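Local structure of metallocarboxypeptidase (Trypanosoma cruzi, 3DWC) at residues Val385-Met390 / Glu397-Asp402; Tyr19-Leu24 / Gly241-Asp246; Leu186-Glu191 / Arg499-Arg504; Glu103-Leu108 / Arg140-Leu145. The protein probably releases single C-terminal amino acids other than proline from peptides, as a cobalt-bound metallocarboxypeptidase of the M32 family. All coordinates share one frame; numbering follows the deposited sequence.

Contact 1 of 4, residues Val385-Met390 / Glu397-Asp402; sequences VWNEKM and ETLGND
Two successive backbone N-H groups, those of Thr398 and Leu399, converge on one side-chain oxygen, OD1 of Asn387. The bond from Thr398 N to Asn387 OD1 is the stronger, 2.9 Å long with an N-H...O angle of 162°, and its donor lies in the carbonyl plane of the amide. Leu399 N reaches the same Asn387 OD1 at 3.1 Å, a weak bond bent to 138°. Asn387 presents this oxygen to the loop by setting CG anti to its backbone N (chi1 177°), while its ND2 lies against the side chain of Leu399.

Van der Waals packing surrounds this polar centre. Thr398 OG1 sits 3.3 Å from Asn387 CB and meets the edge of the Trp386 indole near the ring plane, 3.7 Å from CD1. The other branch of the threonine turns to Met390, with Thr398 CG2 3.9 Å from Met390 CG. Leu348 also touches Met390 and Thr398, and helix 358-374 packs on Trp386.

Thr398 to Asn401 form a type II beta turn with Gly400 at positive phi. A helical asparagine thus binds the start of this turn through its side chain, fastening the loop that follows helix 382-394 back onto that helix and giving two backbone N-H groups an acceptor.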
loop_
_atom_site.group_PDB
_atom_site.type_symbol
_atom_site.label_atom_id
_atom_site.label_comp_id
_atom_site.label_asym_id
_atom_site.label_seq_id
_atom_site.Cartn_x
_atom_site.Cartn_y
_atom_site.Cartn_z
ATOM N N VAL B 385 25.045 -6.454 35.370
ATOM C CA VAL B 385 25.697 -7.382 34.456
ATOM C C VAL B 385 25.937 -6.750 33.067
ATOM O O VAL B 385 26.910 -7.069 32.414
ATOM C CB VAL B 385 24.839 -8.662 34.304
ATOM C CG1 VAL B 385 25.447 -9.595 33.271
ATOM C CG2 VAL B 385 24.677 -9.380 35.671
ATOM N N TRP B 386 25.042 -5.863 32.636
ATOM C CA TRP B 386 25.213 -5.103 31.388
ATOM C C TRP B 386 26.476 -4.273 31.453
ATOM O O TRP B 386 27.275 -4.258 30.508
ATOM C CB TRP B 386 24.040 -4.158 31.178
ATOM C CG TRP B 386 23.997 -3.578 29.827
ATOM C CD1 TRP B 386 24.732 -2.541 29.351
ATOM C CD2 TRP B 386 23.154 -3.999 28.768
ATOM N NE1 TRP B 386 24.401 -2.288 28.038
ATOM C CE2 TRP B 386 23.433 -3.176 27.657
ATOM C CE3 TRP B 386 22.190 -5.005 28.639
ATOM C CZ2 TRP B 386 22.787 -3.320 26.446
ATOM C CZ3 TRP B 386 21.536 -5.154 27.400
ATOM C CH2 TRP B 386 21.834 -4.308 26.341
ATOM N N ASN B 387 26.643 -3.596 32.594
ATOM C CA ASN B 387 27.827 -2.790 32.875
ATOM C C ASN B 387 29.119 -3.619 32.957
ATOM O O ASN B 387 30.170 -3.208 32.448
ATOM C CB ASN B 387 27.625 -2.009 34.169
ATOM C CG ASN B 387 28.855 -1.213 34.561
ATOM O OD1 ASN B 387 29.258 -0.287 33.864
ATOM N ND2 ASN B 387 29.474 -1.595 35.669
ATOM N N GLU B 388 29.047 -4.764 33.634
ATOM C CA GLU B 388 30.196 -5.671 33.746
ATOM C C GLU B 388 30.717 -6.081 32.376
ATOM O O GLU B 388 31.915 -6.041 32.094
ATOM C CB GLU B 388 29.808 -6.942 34.502
ATOM C CG GLU B 388 29.682 -6.778 36.010
ATOM C CD GLU B 388 29.261 -8.074 36.705
ATOM O OE1 GLU B 388 29.447 -8.188 37.949
ATOM O OE2 GLU B 388 28.741 -8.979 36.008
ATOM N N LYS B 389 29.784 -6.526 31.544
ATOM C CA LYS B 389 30.089 -7.001 30.212
ATOM C C LYS B 389 30.583 -5.868 29.328
ATOM O O LYS B 389 31.511 -6.063 28.553
ATOM C CB LYS B 389 28.873 -7.721 29.625
ATOM C CG LYS B 389 28.662 -9.106 30.291
ATOM C CD LYS B 389 27.357 -9.804 29.933
ATOM C CE LYS B 389 27.246 -11.187 30.594
ATOM N NZ LYS B 389 28.413 -12.100 30.306
ATOM N N MET B 390 29.998 -4.681 29.488
ATOM C CA MET B 390 30.362 -3.514 28.664
ATOM C C MET B 390 31.798 -3.064 28.932
ATOM O O MET B 390 32.560 -2.805 27.991
ATOM C CB MET B 390 29.374 -2.344 28.888
ATOM C CG MET B 390 28.061 -2.455 28.115
ATOM S SD MET B 390 28.210 -2.450 26.283
ATOM C CE MET B 390 28.979 -0.838 25.973
ATOM N N GLU B 397 31.873 1.966 30.585
ATOM C CA GLU B 397 30.926 1.860 31.705
ATOM C C GLU B 397 29.537 2.369 31.357
ATOM O O GLU B 397 29.395 3.370 30.658
ATOM C CB GLU B 397 31.394 2.708 32.889
ATOM C CG GLU B 397 32.670 2.244 33.553
ATOM C CD GLU B 397 32.893 2.908 34.903
ATOM O OE1 GLU B 397 33.933 2.602 35.530
ATOM O OE2 GLU B 397 32.024 3.716 35.344
ATOM N N THR B 398 28.525 1.709 31.932
ATOM C CA THR B 398 27.123 2.119 31.840
ATOM C C THR B 398 26.421 2.271 33.197
ATOM O O THR B 398 25.246 2.646 33.233
ATOM C CB THR B 398 26.306 1.086 31.026
ATOM O OG1 THR B 398 26.302 -0.174 31.713
ATOM C CG2 THR B 398 26.884 0.908 29.617
ATOM N N LEU B 399 27.112 1.971 34.299
ATOM C CA LEU B 399 26.496 2.058 35.643
ATOM C C LEU B 399 25.849 3.423 35.799
ATOM O O LEU B 399 26.517 4.453 35.639
ATOM C CB LEU B 399 27.507 1.804 36.775
ATOM C CG LEU B 399 26.906 1.511 38.166
ATOM C CD1 LEU B 399 27.663 0.397 38.879
ATOM C CD2 LEU B 399 26.866 2.759 39.053
ATOM N N GLY B 400 24.531 3.408 36.021
ATOM C CA GLY B 400 23.743 4.633 36.224
ATOM C C GLY B 400 23.191 5.203 34.936
ATOM O O GLY B 400 22.410 6.142 34.967
ATOM N N ASN B 401 23.600 4.626 33.807
ATOM C CA ASN B 401 23.170 5.064 32.471
ATOM C C ASN B 401 22.430 3.947 31.751
ATOM O O ASN B 401 22.902 3.403 30.748
ATOM C CB ASN B 401 24.366 5.511 31.622
ATOM C CG ASN B 401 23.948 6.219 30.347
ATOM O OD1 ASN B 401 22.775 6.230 29.988
ATOM N ND2 ASN B 401 24.913 6.821 29.658
ATOM N N ASP B 402 21.243 3.626 32.251
ATOM C CA ASP B 402 20.460 2.529 31.699
ATOM C C ASP B 402 19.865 2.886 30.343
ATOM O O ASP B 402 19.724 2.018 29.472
ATOM C CB ASP B 402 19.404 2.121 32.710
ATOM C CG ASP B 402 20.025 1.701 34.014
ATOM O OD1 ASP B 402 20.874 0.773 33.993
ATOM O OD2 ASP B 402 19.699 2.319 35.051
#

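Contact 2 of 4, residues Tyr19-Leu24 / Gly241-Asp246; sequences YGHMLL and GNSKED
Leu24, on helix 3-32, lays its isobutyl group against the backbone of Asn242. Both methyls approach the same carbonyl, Leu24 CD1 at 3.6 Å and CD2 at 3.7 Å from Asn242 O, and CD1 also touches the hydroxyl of Ser243. A water also links the two main chains: water 3 donates to Leu24 O and accepts from Asn242 N.

Asn242 turns its amide back to the helix, OD1 lying 3.5 Å from Leu24 C. Its ND2 donates to Asp246 O at 2.9 Å, which fixes the rotation of the amide and braces the type I turn Ser243-Asp246. This turn joins strands 240-241 and 246-251, antiparallel neighbours in the small three-stranded sheet of this largely helical M32 enzyme; the Asn242 side chain lies about 11 Å from that of Glu268, the predicted proton donor or acceptor.

Ser243 OG gives its proton to water 1, which in turn donates to His21 O and, at 2.7 Å, to Asn242 OD1. That water rests over the centre of the His21 imidazole, 3.3 Å above its plane. Water 2 lies in the ring plane at the His21 edge, 2.8 Å from ND1, and donates to Glu245 OE2, while His21 NE2 is hydrogen-bonded to Arg42 of the second subunit.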
loop_
_atom_site.group_PDB
_atom_site.type_symbol
_atom_site.label_atom_id
_atom_site.label_comp_id
_atom_site.label_asym_id
_atom_site.label_seq_id
_atom_site.Cartn_x
_atom_site.Cartn_y
_atom_site.Cartn_z
ATOM N N TYR B 19 -2.991 -14.097 1.535
ATOM C CA TYR B 19 -3.387 -13.226 2.627
ATOM C C TYR B 19 -2.161 -12.491 3.176
ATOM O O TYR B 19 -2.247 -11.322 3.556
ATOM C CB TYR B 19 -4.041 -14.025 3.734
ATOM C CG TYR B 19 -5.321 -14.778 3.393
ATOM C CD1 TYR B 19 -6.304 -14.226 2.591
ATOM C CD2 TYR B 19 -5.593 -16.019 3.981
ATOM C CE1 TYR B 19 -7.545 -14.918 2.330
ATOM C CE2 TYR B 19 -6.811 -16.700 3.743
ATOM C CZ TYR B 19 -7.767 -16.145 2.893
ATOM O OH TYR B 19 -8.966 -16.826 2.627
ATOM N N GLY B 20 -1.010 -13.164 3.189
ATOM C CA GLY B 20 0.249 -12.573 3.670
ATOM C C GLY B 20 0.716 -11.436 2.796
ATOM O O GLY B 20 1.224 -10.425 3.291
ATOM N N HIS B 21 0.503 -11.576 1.488
ATOM C CA HIS B 21 0.707 -10.463 0.559
ATOM C C HIS B 21 0.035 -9.159 1.025
ATOM O O HIS B 21 0.683 -8.122 1.118
ATOM C CB HIS B 21 0.221 -10.860 -0.800
ATOM C CG HIS B 21 0.312 -9.778 -1.828
ATOM N ND1 HIS B 21 1.305 -9.745 -2.796
ATOM C CD2 HIS B 21 -0.520 -8.742 -2.099
ATOM C CE1 HIS B 21 1.091 -8.708 -3.591
ATOM N NE2 HIS B 21 -0.004 -8.082 -3.189
ATOM N N MET B 22 -1.252 -9.222 1.321
ATOM C CA MET B 22 -1.983 -8.070 1.898
ATOM C C MET B 22 -1.370 -7.472 3.156
ATOM O O MET B 22 -1.208 -6.261 3.269
ATOM C CB MET B 22 -3.413 -8.488 2.181
ATOM C CG MET B 22 -4.207 -8.849 0.898
ATOM S SD MET B 22 -4.363 -7.379 -0.180
ATOM C CE MET B 22 -5.257 -7.987 -1.558
ATOM N N LEU B 23 -1.022 -8.328 4.108
ATOM C CA LEU B 23 -0.411 -7.902 5.360
ATOM C C LEU B 23 0.931 -7.203 5.155
ATOM O O LEU B 23 1.212 -6.183 5.751
ATOM C CB LEU B 23 -0.165 -9.125 6.259
ATOM C CG LEU B 23 -1.307 -9.592 7.142
ATOM C CD1 LEU B 23 -0.783 -10.670 8.103
ATOM C CD2 LEU B 23 -1.879 -8.409 7.891
ATOM N N LEU B 24 1.747 -7.775 4.300
ATOM C CA LEU B 24 3.068 -7.211 4.015
ATOM C C LEU B 24 2.955 -5.818 3.343
ATOM O O LEU B 24 3.707 -4.874 3.627
ATOM C CB LEU B 24 3.808 -8.211 3.135
ATOM C CG LEU B 24 4.282 -9.501 3.819
ATOM C CD1 LEU B 24 4.635 -10.602 2.815
ATOM C CD2 LEU B 24 5.499 -9.195 4.694
ATOM N N GLY B 241 11.136 -4.782 2.895
ATOM C CA GLY B 241 9.845 -5.414 3.123
ATOM C C GLY B 241 9.007 -5.692 1.899
ATOM O O GLY B 241 9.529 -5.850 0.811
ATOM N N ASN B 242 7.689 -5.767 2.133
ATOM C CA ASN B 242 6.748 -6.226 1.162
ATOM C C ASN B 242 6.989 -7.675 0.738
ATOM O O ASN B 242 7.330 -8.483 1.573
ATOM C CB ASN B 242 6.676 -5.274 -0.026
ATOM C CG ASN B 242 5.302 -5.226 -0.618
ATOM O OD1 ASN B 242 4.315 -5.348 0.099
ATOM N ND2 ASN B 242 5.221 -5.056 -1.921
ATOM N N SER B 243 6.801 -8.008 -0.543
ATOM C CA SER B 243 6.732 -9.379 -0.999
ATOM C C SER B 243 7.838 -9.709 -2.010
ATOM O O SER B 243 8.464 -8.813 -2.600
ATOM C CB SER B 243 5.367 -9.591 -1.651
ATOM O OG SER B 243 4.323 -9.556 -0.688
ATOM N N LYS B 244 8.098 -10.989 -2.196
ATOM C CA LYS B 244 9.209 -11.447 -3.072
ATOM C C LYS B 244 9.134 -10.988 -4.532
ATOM O O LYS B 244 10.163 -10.756 -5.199
ATOM C CB LYS B 244 9.323 -12.967 -3.022
ATOM C CG LYS B 244 9.740 -13.480 -1.648
ATOM C CD LYS B 244 10.165 -14.951 -1.729
ATOM C CE LYS B 244 9.884 -15.722 -0.437
ATOM N NZ LYS B 244 10.619 -15.175 0.722
ATOM N N GLU B 245 7.916 -10.890 -5.038
ATOM C CA GLU B 245 7.655 -10.346 -6.381
ATOM C C GLU B 245 7.721 -8.821 -6.461
ATOM O O GLU B 245 7.631 -8.250 -7.552
ATOM C CB GLU B 245 6.265 -10.811 -6.889
ATOM C CG GLU B 245 6.017 -12.300 -6.740
ATOM C CD GLU B 245 5.391 -12.711 -5.428
ATOM O OE1 GLU B 245 4.964 -13.887 -5.379
ATOM O OE2 GLU B 245 5.326 -11.897 -4.452
ATOM N N ASP B 246 7.869 -8.154 -5.316
ATOM C CA ASP B 246 7.682 -6.733 -5.243
ATOM C C ASP B 246 8.369 -6.306 -3.963
ATOM O O ASP B 246 7.717 -6.031 -2.968
ATOM C CB ASP B 246 6.154 -6.443 -5.259
ATOM C CG ASP B 246 5.826 -4.960 -5.302
ATOM O OD1 ASP B 246 6.742 -4.130 -5.012
ATOM O OD2 ASP B 246 4.624 -4.628 -5.588
HETATM O O HOH W 1 2.798 -7.446 -0.827
HETATM O O HOH W 2 2.860 -12.066 -3.082
HETATM O O HOH W 3 6.338 -5.372 4.545
#

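Contact 3 of 4, residues Leu186-Glu191 / Arg499-Arg504; sequences LKEVQE and RYRDDR
Val189 meets the backbone and CB of Tyr500 where two helices of the M32 carboxypeptidase fold come together: helix 168-196 supplies the valine, and the last turn of helix 490-501, widened to a pi-type turn, supplies the tyrosine. This is the close-packed half of the contact. Both valine methyls take part, CG1 lying 3.7 Å from Tyr500 O and CG2 3.9 Å from Tyr500 CB, and CG2 also reaches the backbone N of Arg501. With CG1 anti to the backbone N (chi1 172°) and CG2 anti to the carbonyl carbon, both methyls are turned onto the same side of the Tyr500 backbone. The tyrosine ring itself leads away from the valine; it touches Val344, carries CG of Arg499 over one face, and sends its hydroxyl to a hydrogen bond with Glu355.

On the more exposed side the packing gives way to charge and water. Glu188, extended from its helix, lays its carboxylate beside the aliphatic part of Arg501, with OE2 3.7 Å from Arg501 CG. The direct ion pair is long, 3.8 Å from Glu188 OE2 to Arg501 NE, and the carboxylate and guanidinium planes are 66° apart. Water 4 completes the link, donating to Glu188 OE2 at 2.7 Å and accepting from Arg501 NE at 2.6 Å. The far side of the guanidinium is held by the neighbouring Asp502, closing a three-residue salt-bridge network. Here Arg501 NH1 points almost straight at Asp502 OD1, 3.2 Å away with an N-H...O angle of 176°, and meets that oxygen on its syn side.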
loop_
_atom_site.group_PDB
_atom_site.type_symbol
_atom_site.label_atom_id
_atom_site.label_comp_id
_atom_site.label_asym_id
_atom_site.label_seq_id
_atom_site.Cartn_x
_atom_site.Cartn_y
_atom_site.Cartn_z
ATOM N N LEU B 186 40.034 -6.171 19.688
ATOM C CA LEU B 186 39.575 -4.798 19.697
ATOM C C LEU B 186 40.669 -3.891 20.308
ATOM O O LEU B 186 41.056 -2.861 19.723
ATOM C CB LEU B 186 38.236 -4.667 20.429
ATOM C CG LEU B 186 37.773 -3.224 20.705
ATOM C CD1 LEU B 186 37.752 -2.338 19.404
ATOM C CD2 LEU B 186 36.396 -3.222 21.361
ATOM N N LYS B 187 41.185 -4.306 21.457
ATOM C CA LYS B 187 42.196 -3.545 22.163
ATOM C C LYS B 187 43.458 -3.413 21.339
ATOM O O LYS B 187 44.069 -2.363 21.335
ATOM C CB LYS B 187 42.526 -4.199 23.483
ATOM C CG LYS B 187 41.419 -4.234 24.534
ATOM C CD LYS B 187 42.059 -4.482 25.912
ATOM C CE LYS B 187 41.122 -5.023 27.040
ATOM N NZ LYS B 187 39.633 -5.118 26.767
ATOM N N GLU B 188 43.842 -4.473 20.635
ATOM C CA GLU B 188 45.016 -4.446 19.776
ATOM C C GLU B 188 44.840 -3.464 18.613
ATOM O O GLU B 188 45.756 -2.740 18.265
ATOM C CB GLU B 188 45.275 -5.830 19.200
ATOM C CG GLU B 188 46.538 -5.901 18.358
ATOM C CD GLU B 188 46.888 -7.292 17.885
ATOM O OE1 GLU B 188 48.091 -7.515 17.638
ATOM O OE2 GLU B 188 45.994 -8.162 17.765
ATOM N N VAL B 189 43.648 -3.469 18.028
ATOM C CA VAL B 189 43.325 -2.612 16.884
ATOM C C VAL B 189 43.337 -1.158 17.314
ATOM O O VAL B 189 43.968 -0.340 16.661
ATOM C CB VAL B 189 41.993 -3.002 16.260
ATOM C CG1 VAL B 189 41.560 -1.977 15.195
ATOM C CG2 VAL B 189 42.128 -4.376 15.637
ATOM N N GLN B 190 42.679 -0.862 18.434
ATOM C CA GLN B 190 42.714 0.475 19.014
ATOM C C GLN B 190 44.121 1.033 19.232
ATOM O O GLN B 190 44.402 2.171 18.850
ATOM C CB GLN B 190 41.951 0.515 20.329
ATOM C CG GLN B 190 40.440 0.613 20.172
ATOM C CD GLN B 190 39.739 0.648 21.510
ATOM O OE1 GLN B 190 39.137 1.658 21.879
ATOM N NE2 GLN B 190 39.856 -0.434 22.275
ATOM N N GLU B 191 45.002 0.239 19.826
ATOM C CA GLU B 191 46.321 0.732 20.151
ATOM C C GLU B 191 47.182 0.899 18.895
ATOM O O GLU B 191 47.968 1.842 18.810
ATOM C CB GLU B 191 46.980 -0.123 21.254
ATOM C CG GLU B 191 47.936 -1.191 20.781
ATOM C CD GLU B 191 48.130 -2.320 21.803
ATOM O OE1 GLU B 191 47.679 -2.151 22.980
ATOM O OE2 GLU B 191 48.711 -3.388 21.402
ATOM N N ARG B 499 41.346 -7.282 8.144
ATOM C CA ARG B 499 40.874 -5.979 7.807
ATOM C C ARG B 499 41.360 -4.958 8.845
ATOM O O ARG B 499 41.944 -3.950 8.465
ATOM C CB ARG B 499 39.366 -5.985 7.680
ATOM C CG ARG B 499 38.781 -4.588 7.546
ATOM C CD ARG B 499 37.337 -4.629 7.101
ATOM N NE ARG B 499 37.166 -5.089 5.728
ATOM C CZ ARG B 499 35.988 -5.277 5.145
ATOM N NH1 ARG B 499 35.920 -5.666 3.864
ATOM N NH2 ARG B 499 34.885 -5.039 5.831
ATOM N N TYR B 500 41.151 -5.227 10.144
ATOM C CA TYR B 500 41.421 -4.213 11.165
ATOM C C TYR B 500 42.817 -4.229 11.782
ATOM O O TYR B 500 43.369 -3.186 12.146
ATOM C CB TYR B 500 40.314 -4.208 12.215
ATOM C CG TYR B 500 39.004 -3.779 11.576
ATOM C CD1 TYR B 500 38.741 -2.434 11.317
ATOM C CD2 TYR B 500 38.076 -4.719 11.146
ATOM C CE1 TYR B 500 37.566 -2.048 10.710
ATOM C CE2 TYR B 500 36.895 -4.339 10.514
ATOM C CZ TYR B 500 36.665 -3.007 10.279
ATOM O OH TYR B 500 35.517 -2.597 9.652
ATOM N N ARG B 501 43.370 -5.417 11.932
ATOM C CA ARG B 501 44.630 -5.571 12.579
ATOM C C ARG B 501 45.759 -5.497 11.546
ATOM O O ARG B 501 46.819 -4.937 11.825
ATOM C CB ARG B 501 44.635 -6.887 13.351
ATOM C CG ARG B 501 45.841 -7.074 14.246
ATOM C CD ARG B 501 46.698 -8.163 13.739
ATOM N NE ARG B 501 46.296 -9.453 14.233
ATOM C CZ ARG B 501 46.303 -10.592 13.534
ATOM N NH1 ARG B 501 46.603 -10.661 12.240
ATOM N NH2 ARG B 501 45.953 -11.698 14.148
ATOM N N ASP B 502 45.540 -6.033 10.350
ATOM C CA ASP B 502 46.559 -5.992 9.285
ATOM C C ASP B 502 46.259 -4.968 8.170
ATOM O O ASP B 502 47.035 -4.844 7.216
ATOM C CB ASP B 502 46.678 -7.387 8.687
ATOM C CG ASP B 502 46.957 -8.433 9.745
ATOM O OD1 ASP B 502 47.420 -7.990 10.782
ATOM O OD2 ASP B 502 46.690 -9.658 9.576
ATOM N N ASP B 503 45.143 -4.249 8.257
ATOM C CA ASP B 503 44.839 -3.195 7.274
ATOM C C ASP B 503 44.863 -3.716 5.820
ATOM O O ASP B 503 45.287 -2.995 4.896
ATOM C CB ASP B 503 45.847 -2.043 7.430
ATOM C CG ASP B 503 45.411 -0.765 6.711
ATOM O OD1 ASP B 503 44.198 -0.456 6.723
ATOM O OD2 ASP B 503 46.282 -0.059 6.148
ATOM N N ARG B 504 44.411 -4.956 5.611
ATOM C CA ARG B 504 44.563 -5.603 4.293
ATOM C C ARG B 504 43.391 -5.352 3.323
ATOM O O ARG B 504 43.428 -5.778 2.156
ATOM C CB ARG B 504 44.810 -7.094 4.466
ATOM C CG ARG B 504 46.150 -7.402 5.191
ATOM C CD ARG B 504 46.347 -8.903 5.420
ATOM N NE ARG B 504 46.101 -9.618 4.170
ATOM C CZ ARG B 504 46.073 -10.940 4.027
ATOM N NH1 ARG B 504 46.319 -11.755 5.062
ATOM N NH2 ARG B 504 45.815 -11.438 2.826
HETATM O O HOH W 4 45.921 -10.550 16.524
#

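Contact 4 of 4, residues Glu103-Leu108 / Arg140-Leu145; sequences ERKTVL and REEGKL
Arg104 and Lys105, consecutive on helix 99-122, reach across to Glu141 and Glu142, consecutive on helix 125-147, giving two salt bridges side by side. In each pair the side chains cross at about a right angle.

Arg104 bends at chi3 (-40°), and its two terminal nitrogens address the two carboxylate oxygens: NH1 lies 2.7 Å from Glu141 OE1 and NH2 3.3 Å from Glu141 OE2. The guanidinium and carboxylate planes are 58° apart, so this is a twisted pairing, and both of its hydrogen bonds are weak. Arg104 NH2 has a second anion in Glu100.

Lys105 and Glu142 both run out fully extended. Lys105 NZ comes in on the syn lone pair of Glu142 OE1 at 2.7 Å and makes a weaker bond of 3.1 Å to Glu142 OE2. That second oxygen also pairs with Arg146, so the buried carboxylate has two cations close by, which would probably favour its charged form.

The backbones stand well apart, 9.1 Å between Lys105 CA and Glu142 CA. Leu138 packs on Arg104 and Lys105, and Phe101 on Glu141 and Glu142. The arrangement is that of a helical hairpin: two helices joined by a short connection and bridged by paired ion pairs.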
loop_
_atom_site.group_PDB
_atom_site.type_symbol
_atom_site.label_atom_id
_atom_site.label_comp_id
_atom_site.label_asym_id
_atom_site.label_seq_id
_atom_site.Cartn_x
_atom_site.Cartn_y
_atom_site.Cartn_z
ATOM N N GLU B 103 -2.946 -14.031 23.576
ATOM C CA GLU B 103 -3.590 -12.750 23.919
ATOM C C GLU B 103 -2.913 -12.066 25.097
ATOM O O GLU B 103 -2.759 -10.845 25.106
ATOM C CB GLU B 103 -5.093 -12.924 24.200
ATOM C CG GLU B 103 -5.996 -12.398 23.076
ATOM C CD GLU B 103 -6.103 -10.865 23.071
ATOM O OE1 GLU B 103 -5.399 -10.212 22.269
ATOM O OE2 GLU B 103 -6.888 -10.312 23.874
ATOM N N ARG B 104 -2.503 -12.859 26.082
ATOM C CA ARG B 104 -1.740 -12.342 27.219
ATOM C C ARG B 104 -0.398 -11.732 26.795
ATOM O O ARG B 104 0.001 -10.670 27.294
ATOM C CB ARG B 104 -1.478 -13.460 28.222
ATOM C CG ARG B 104 -1.031 -12.958 29.592
ATOM C CD ARG B 104 -0.143 -13.967 30.314
ATOM N NE ARG B 104 -0.576 -15.357 30.157
ATOM C CZ ARG B 104 0.027 -16.390 30.742
ATOM N NH1 ARG B 104 1.078 -16.191 31.535
ATOM N NH2 ARG B 104 -0.429 -17.629 30.557
ATOM N N LYS B 105 0.308 -12.413 25.890
ATOM C CA LYS B 105 1.592 -11.907 25.413
ATOM C C LYS B 105 1.349 -10.583 24.721
ATOM O O LYS B 105 1.998 -9.591 25.035
ATOM C CB LYS B 105 2.275 -12.889 24.452
ATOM C CG LYS B 105 3.583 -12.333 23.869
ATOM C CD LYS B 105 4.430 -13.386 23.173
ATOM C CE LYS B 105 5.792 -12.790 22.752
ATOM N NZ LYS B 105 6.563 -13.734 21.893
ATOM N N THR B 106 0.386 -10.588 23.802
ATOM C CA THR B 106 0.019 -9.411 23.007
ATOM C C THR B 106 -0.311 -8.183 23.850
ATOM O O THR B 106 0.114 -7.074 23.518
ATOM C CB THR B 106 -1.195 -9.726 22.119
ATOM O OG1 THR B 106 -0.888 -10.853 21.289
ATOM C CG2 THR B 106 -1.574 -8.523 21.251
ATOM N N VAL B 107 -1.063 -8.392 24.931
ATOM C CA VAL B 107 -1.441 -7.311 25.844
ATOM C C VAL B 107 -0.221 -6.787 26.560
ATOM O O VAL B 107 -0.014 -5.578 26.640
ATOM C CB VAL B 107 -2.492 -7.754 26.908
ATOM C CG1 VAL B 107 -2.551 -6.739 28.072
ATOM C CG2 VAL B 107 -3.876 -7.925 26.268
ATOM N N LEU B 108 0.587 -7.697 27.086
ATOM C CA LEU B 108 1.800 -7.297 27.791
ATOM C C LEU B 108 2.794 -6.599 26.850
ATOM O O LEU B 108 3.396 -5.600 27.228
ATOM C CB LEU B 108 2.442 -8.492 28.509
ATOM C CG LEU B 108 3.768 -8.243 29.239
ATOM C CD1 LEU B 108 3.701 -7.001 30.137
ATOM C CD2 LEU B 108 4.221 -9.501 30.025
ATOM N N ARG B 140 10.165 -17.200 29.508
ATOM C CA ARG B 140 10.465 -18.510 30.097
ATOM C C ARG B 140 9.307 -19.468 29.880
ATOM O O ARG B 140 9.515 -20.666 29.642
ATOM C CB ARG B 140 10.729 -18.405 31.601
ATOM C CG ARG B 140 12.034 -17.717 31.997
ATOM C CD ARG B 140 12.045 -17.409 33.499
ATOM N NE ARG B 140 13.245 -16.681 33.926
ATOM C CZ ARG B 140 13.442 -16.208 35.155
ATOM N NH1 ARG B 140 14.573 -15.566 35.454
ATOM N NH2 ARG B 140 12.511 -16.366 36.090
ATOM N N GLU B 141 8.087 -18.933 29.985
ATOM C CA GLU B 141 6.874 -19.719 29.776
ATOM C C GLU B 141 6.722 -20.031 28.300
ATOM O O GLU B 141 6.333 -21.143 27.927
ATOM C CB GLU B 141 5.638 -18.964 30.269
ATOM C CG GLU B 141 4.346 -19.798 30.203
ATOM C CD GLU B 141 3.128 -19.064 30.743
ATOM O OE1 GLU B 141 3.193 -17.825 30.905
ATOM O OE2 GLU B 141 2.099 -19.738 30.990
ATOM N N GLU B 142 7.025 -19.040 27.468
ATOM C CA GLU B 142 7.019 -19.232 26.020
ATOM C C GLU B 142 7.972 -20.354 25.590
ATOM O O GLU B 142 7.559 -21.279 24.894
ATOM C CB GLU B 142 7.338 -17.928 25.282
ATOM C CG GLU B 142 7.093 -18.044 23.773
ATOM C CD GLU B 142 7.137 -16.716 23.030
ATOM O OE1 GLU B 142 7.196 -15.658 23.685
ATOM O OE2 GLU B 142 7.111 -16.736 21.774
ATOM N N GLY B 143 9.224 -20.294 26.038
ATOM C CA GLY B 143 10.208 -21.342 25.742
ATOM C C GLY B 143 9.691 -22.737 25.998
ATOM O O GLY B 143 9.827 -23.643 25.151
ATOM N N LYS B 144 9.092 -22.935 27.168
ATOM C CA LYS B 144 8.564 -24.249 27.512
ATOM C C LYS B 144 7.478 -24.735 26.531
ATOM O O LYS B 144 7.484 -25.894 26.101
ATOM C CB LYS B 144 8.039 -24.248 28.947
ATOM C CG LYS B 144 9.133 -24.353 29.993
ATOM C CD LYS B 144 8.540 -24.476 31.402
ATOM C CE LYS B 144 9.611 -24.323 32.489
ATOM N NZ LYS B 144 10.390 -23.043 32.358
ATOM N N LEU B 145 6.551 -23.843 26.192
ATOM C CA LEU B 145 5.477 -24.154 25.242
ATOM C C LEU B 145 6.056 -24.530 23.879
ATOM O O LEU B 145 5.701 -25.559 23.309
ATOM C CB LEU B 145 4.527 -22.944 25.099
ATOM C CG LEU B 145 3.281 -22.823 26.001
ATOM C CD1 LEU B 145 3.275 -23.819 27.172
ATOM C CD2 LEU B 145 3.105 -21.379 26.491
#

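How the contacts relate
Contacts 1 and 2 are mostly buried, and both set a helix against a turn; contacts 3 and 4 are partly buried and join helix to helix. No helix is shared among the four. Their chemistry differs accordingly: contact 1 relies on a side-chain amide binding backbone N-H groups, contact 2 on bridging waters beside the second subunit, contact 3 on apolar packing flanked by a loose ion pair, and contact 4 on direct salt bridges. Contacts 1 and 4 close short spans of chain, whereas 2 and 3 tie together distant parts and alternate along the sequence. Contacts 2 and 3 lie on opposite sides of the chain's centre, their centres about 42 Å apart.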